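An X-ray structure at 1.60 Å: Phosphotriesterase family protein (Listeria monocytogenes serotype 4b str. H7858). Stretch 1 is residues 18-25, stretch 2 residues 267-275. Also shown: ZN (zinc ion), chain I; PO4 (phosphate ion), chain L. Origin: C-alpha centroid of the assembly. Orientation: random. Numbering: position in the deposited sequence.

Stretch 1 (18-25) FTYSHEHI
Stretch 2 267-275: ILVSGDTAR

The carboxylate of Glu23 is the most unusual feature of this contact: a buried acid, it receives four hydrogen bonds from three residues of the other stretch, Ser270, Gly271 and Thr273, the last two flanking the metal ligand Asp272. Glu23 OE2 accepts from Ser270 OG at 2.6 Å and from Gly271 N at 2.7 Å, while Glu23 OE1 accepts from Thr273 OG1 at 2.6 Å and Thr273 N at 2.9 Å. Two hydroxyls and two amides thus surround the acid with donors. Water 2 adds to the network, donating to Glu23 OE2 at 2.9 Å and to Thr273 OG1 at 3.2 Å. The side chain reaches these partners by folding: its CB points sideways, but chi1 (-59°) and chi2 (-67°) are both m, with chi3 at -20°, which brings its end close to the loop.

The two segments run in broadly the same direction, their end-to-end vectors 26° apart, and bury 484 Å² between them. Tyr20 lies across from Ser270 (CA to CA 5.0 Å), Glu23 from Asp272 (CA to CA 4.4 Å) and His24 from Ala274 (CA to CA 5.5 Å). Stretch 1 is in strand conformation at Thr19 and Tyr20 (phi/psi -131/135 and -92/123), turns a corner at Ser21 (-88/-6) and His22 (-160/101), then extends again through Glu23 (-137/173) and His24 (-130/147). Stretch 2 is a strand from Ile267 to Val269; the loop that follows passes through a very extended Ser270 (-163/-176), Gly271 (-118/-6), Asp272 with positive phi (43/57) and Thr273 (-80/91).

Backbone pairing is sparse. A weak but nearly linear bond runs from Ser21 N to Val269 O (3.4 Å, 175°), and a weak, more bent one from Asp272 N to His22 O (3.1 Å, 132°), beside a CA-H...O contact from Asp272 CA to His22 O at 3.3 Å. Between them sits Ser270, whose CB points toward stretch 1 and whose chi1 of -137° lies between wells. Ser270 OG accepts from His22 N at 2.9 Å while donating to Glu23 OE2, so one hydroxyl links the corner of stretch 1 to the buried acid. At the corner, Ser21 (chi1 m) places its OG 3.7 Å from Leu268 CD2 and 2.8 Å from water 1, with which it hydrogen-bonds; the same water accepts from Val269 N at 3.0 Å.

Zinc joins the stretches a second time. His22 NE2 and His24 NE2 each bind ZN at 2.1 Å, and Asp272 OD1 binds it at 2.5 Å, with two further ligand atoms from elsewhere in the structure. His22 adopts t (chi2 116°) and His24 m (chi2 -85°); Asp272 is t with chi2 17°. Asp272 OD1 lies near the planes of both imidazoles, at their edges, 3.2 Å from His22 CD2 and 3.1 Å from His24 CD2, as expected of ligands gathered around one metal. Ala274 CB completes the packing, 3.9 Å from His24 CD2.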

# COMPACT_ATOMS: atom_id res chain seq x y z
N PHE A 18 -12.84 -9.72 1.63
CA PHE A 18 -11.55 -10.06 2.21
C PHE A 18 -10.42 -9.39 1.43
O PHE A 18 -10.28 -9.62 0.23
CB PHE A 18 -11.36 -11.58 2.25
CG PHE A 18 -10.19 -12.02 3.07
CD1 PHE A 18 -10.35 -12.38 4.39
CD2 PHE A 18 -8.92 -12.06 2.51
CE1 PHE A 18 -9.27 -12.77 5.16
CE2 PHE A 18 -7.84 -12.46 3.27
CZ PHE A 18 -8.01 -12.81 4.60
N THR A 19 -9.62 -8.58 2.11
CA THR A 19 -8.70 -7.68 1.42
C THR A 19 -7.28 -7.75 1.98
O THR A 19 -7.09 -7.73 3.20
CB THR A 19 -9.15 -6.19 1.57
OG1 THR A 19 -10.45 -6.02 0.97
CG2 THR A 19 -8.16 -5.24 0.89
N TYR A 20 -6.30 -7.81 1.08
CA TYR A 20 -4.89 -7.55 1.44
C TYR A 20 -4.63 -6.08 1.19
O TYR A 20 -4.79 -5.60 0.08
CB TYR A 20 -3.94 -8.36 0.55
CG TYR A 20 -3.80 -9.84 0.85
CD1 TYR A 20 -4.36 -10.42 1.99
CD2 TYR A 20 -3.08 -10.66 -0.01
CE1 TYR A 20 -4.22 -11.78 2.25
CE2 TYR A 20 -2.93 -12.02 0.24
CZ TYR A 20 -3.50 -12.58 1.37
OH TYR A 20 -3.34 -13.94 1.60
N SER A 21 -4.18 -5.37 2.22
CA SER A 21 -4.12 -3.91 2.19
C SER A 21 -2.86 -3.25 1.61
O SER A 21 -2.83 -2.03 1.48
CB SER A 21 -4.39 -3.34 3.58
OG SER A 21 -5.73 -3.58 3.97
N HIS A 22 -1.83 -4.02 1.28
CA HIS A 22 -0.61 -3.46 0.70
C HIS A 22 0.18 -4.54 -0.02
O HIS A 22 0.88 -5.33 0.61
CB HIS A 22 0.28 -2.81 1.77
CG HIS A 22 1.51 -2.16 1.22
ND1 HIS A 22 1.74 -0.80 1.30
CD2 HIS A 22 2.58 -2.67 0.56
CE1 HIS A 22 2.89 -0.51 0.72
NE2 HIS A 22 3.42 -1.63 0.27
N GLU A 23 0.07 -4.59 -1.35
CA GLU A 23 0.79 -5.59 -2.13
C GLU A 23 1.40 -5.00 -3.39
O GLU A 23 1.16 -3.84 -3.73
CB GLU A 23 -0.13 -6.75 -2.53
CG GLU A 23 -0.77 -7.49 -1.36
CD GLU A 23 0.25 -8.25 -0.51
OE1 GLU A 23 1.35 -8.53 -1.02
OE2 GLU A 23 -0.08 -8.58 0.65
N HIS A 24 2.19 -5.82 -4.07
CA HIS A 24 2.65 -5.52 -5.44
C HIS A 24 2.37 -6.74 -6.29
O HIS A 24 2.39 -7.85 -5.79
CB HIS A 24 4.13 -5.15 -5.45
CG HIS A 24 4.44 -3.99 -4.57
ND1 HIS A 24 4.31 -2.68 -5.00
CD2 HIS A 24 4.80 -3.92 -3.27
CE1 HIS A 24 4.61 -1.86 -4.00
NE2 HIS A 24 4.90 -2.59 -2.94
N ILE A 25 2.07 -6.52 -7.57
CA ILE A 25 1.59 -7.62 -8.40
C ILE A 25 2.43 -7.79 -9.67
O ILE A 25 3.02 -8.85 -9.90
CB ILE A 25 0.11 -7.42 -8.78
CG1 ILE A 25 -0.73 -7.25 -7.52
CG2 ILE A 25 -0.40 -8.61 -9.59
CD1 ILE A 25 -2.18 -6.82 -7.79
N ILE A 267 -6.38 -1.54 12.56
CA ILE A 267 -5.34 -2.46 12.09
C ILE A 267 -5.61 -3.03 10.69
O ILE A 267 -6.70 -3.53 10.40
CB ILE A 267 -5.12 -3.60 13.11
CG1 ILE A 267 -4.63 -3.00 14.43
CG2 ILE A 267 -4.14 -4.64 12.55
CD1 ILE A 267 -4.69 -3.95 15.59
N LEU A 268 -4.61 -2.92 9.82
CA LEU A 268 -4.67 -3.52 8.49
C LEU A 268 -3.51 -4.50 8.37
O LEU A 268 -2.50 -4.34 9.05
CB LEU A 268 -4.53 -2.46 7.40
CG LEU A 268 -5.56 -1.33 7.38
CD1 LEU A 268 -5.16 -0.28 6.35
CD2 LEU A 268 -6.94 -1.91 7.10
N VAL A 269 -3.66 -5.50 7.50
CA VAL A 269 -2.67 -6.57 7.37
C VAL A 269 -2.40 -6.92 5.91
O VAL A 269 -3.31 -6.96 5.08
CB VAL A 269 -3.12 -7.86 8.12
CG1 VAL A 269 -2.11 -8.99 7.92
CG2 VAL A 269 -3.33 -7.58 9.61
N SER A 270 -1.13 -7.13 5.58
CA SER A 270 -0.76 -7.56 4.24
C SER A 270 0.66 -8.13 4.27
O SER A 270 1.26 -8.25 5.33
CB SER A 270 -0.86 -6.39 3.26
OG SER A 270 -1.46 -6.81 2.04
N GLY A 271 1.18 -8.48 3.09
CA GLY A 271 2.48 -9.13 3.00
C GLY A 271 3.52 -8.34 2.22
O GLY A 271 4.69 -8.74 2.16
N ASP A 272 3.09 -7.24 1.61
CA ASP A 272 4.00 -6.40 0.83
C ASP A 272 4.90 -7.28 -0.02
O ASP A 272 6.13 -7.21 0.06
CB ASP A 272 4.82 -5.50 1.75
CG ASP A 272 5.60 -4.46 0.98
OD1 ASP A 272 5.27 -4.22 -0.20
OD2 ASP A 272 6.55 -3.89 1.55
N THR A 273 4.26 -8.09 -0.86
CA THR A 273 4.93 -9.16 -1.61
C THR A 273 5.61 -8.58 -2.84
O THR A 273 5.02 -8.48 -3.91
CB THR A 273 3.91 -10.24 -1.99
OG1 THR A 273 3.06 -10.51 -0.87
CG2 THR A 273 4.60 -11.53 -2.39
N ALA A 274 6.87 -8.21 -2.69
CA ALA A 274 7.53 -7.38 -3.70
C ALA A 274 8.66 -8.08 -4.43
O ALA A 274 9.34 -7.46 -5.24
CB ALA A 274 8.03 -6.09 -3.06
N ARG A 275 8.86 -9.36 -4.15
CA ARG A 275 10.00 -10.10 -4.69
C ARG A 275 9.60 -11.39 -5.38
O ARG A 275 8.64 -12.05 -4.98
CB ARG A 275 10.99 -10.44 -3.57
CG ARG A 275 11.78 -9.26 -3.05
CD ARG A 275 12.68 -9.69 -1.89
NE ARG A 275 13.48 -8.58 -1.40
CZ ARG A 275 14.69 -8.29 -1.85
NH1 ARG A 275 15.22 -9.02 -2.82
NH2 ARG A 275 15.36 -7.26 -1.35
ZN ZN I . 5.13 -1.88 -0.98
P PO4 L . 11.61 -6.47 1.41
O1 PO4 L . 12.97 -7.03 1.08
O2 PO4 L . 10.93 -6.08 0.12
O3 PO4 L . 10.77 -7.51 2.10
O4 PO4 L . 11.75 -5.24 2.29
O HOH W 1 -6.00 -5.75 5.68
O HOH W 2 0.62 -11.34 0.98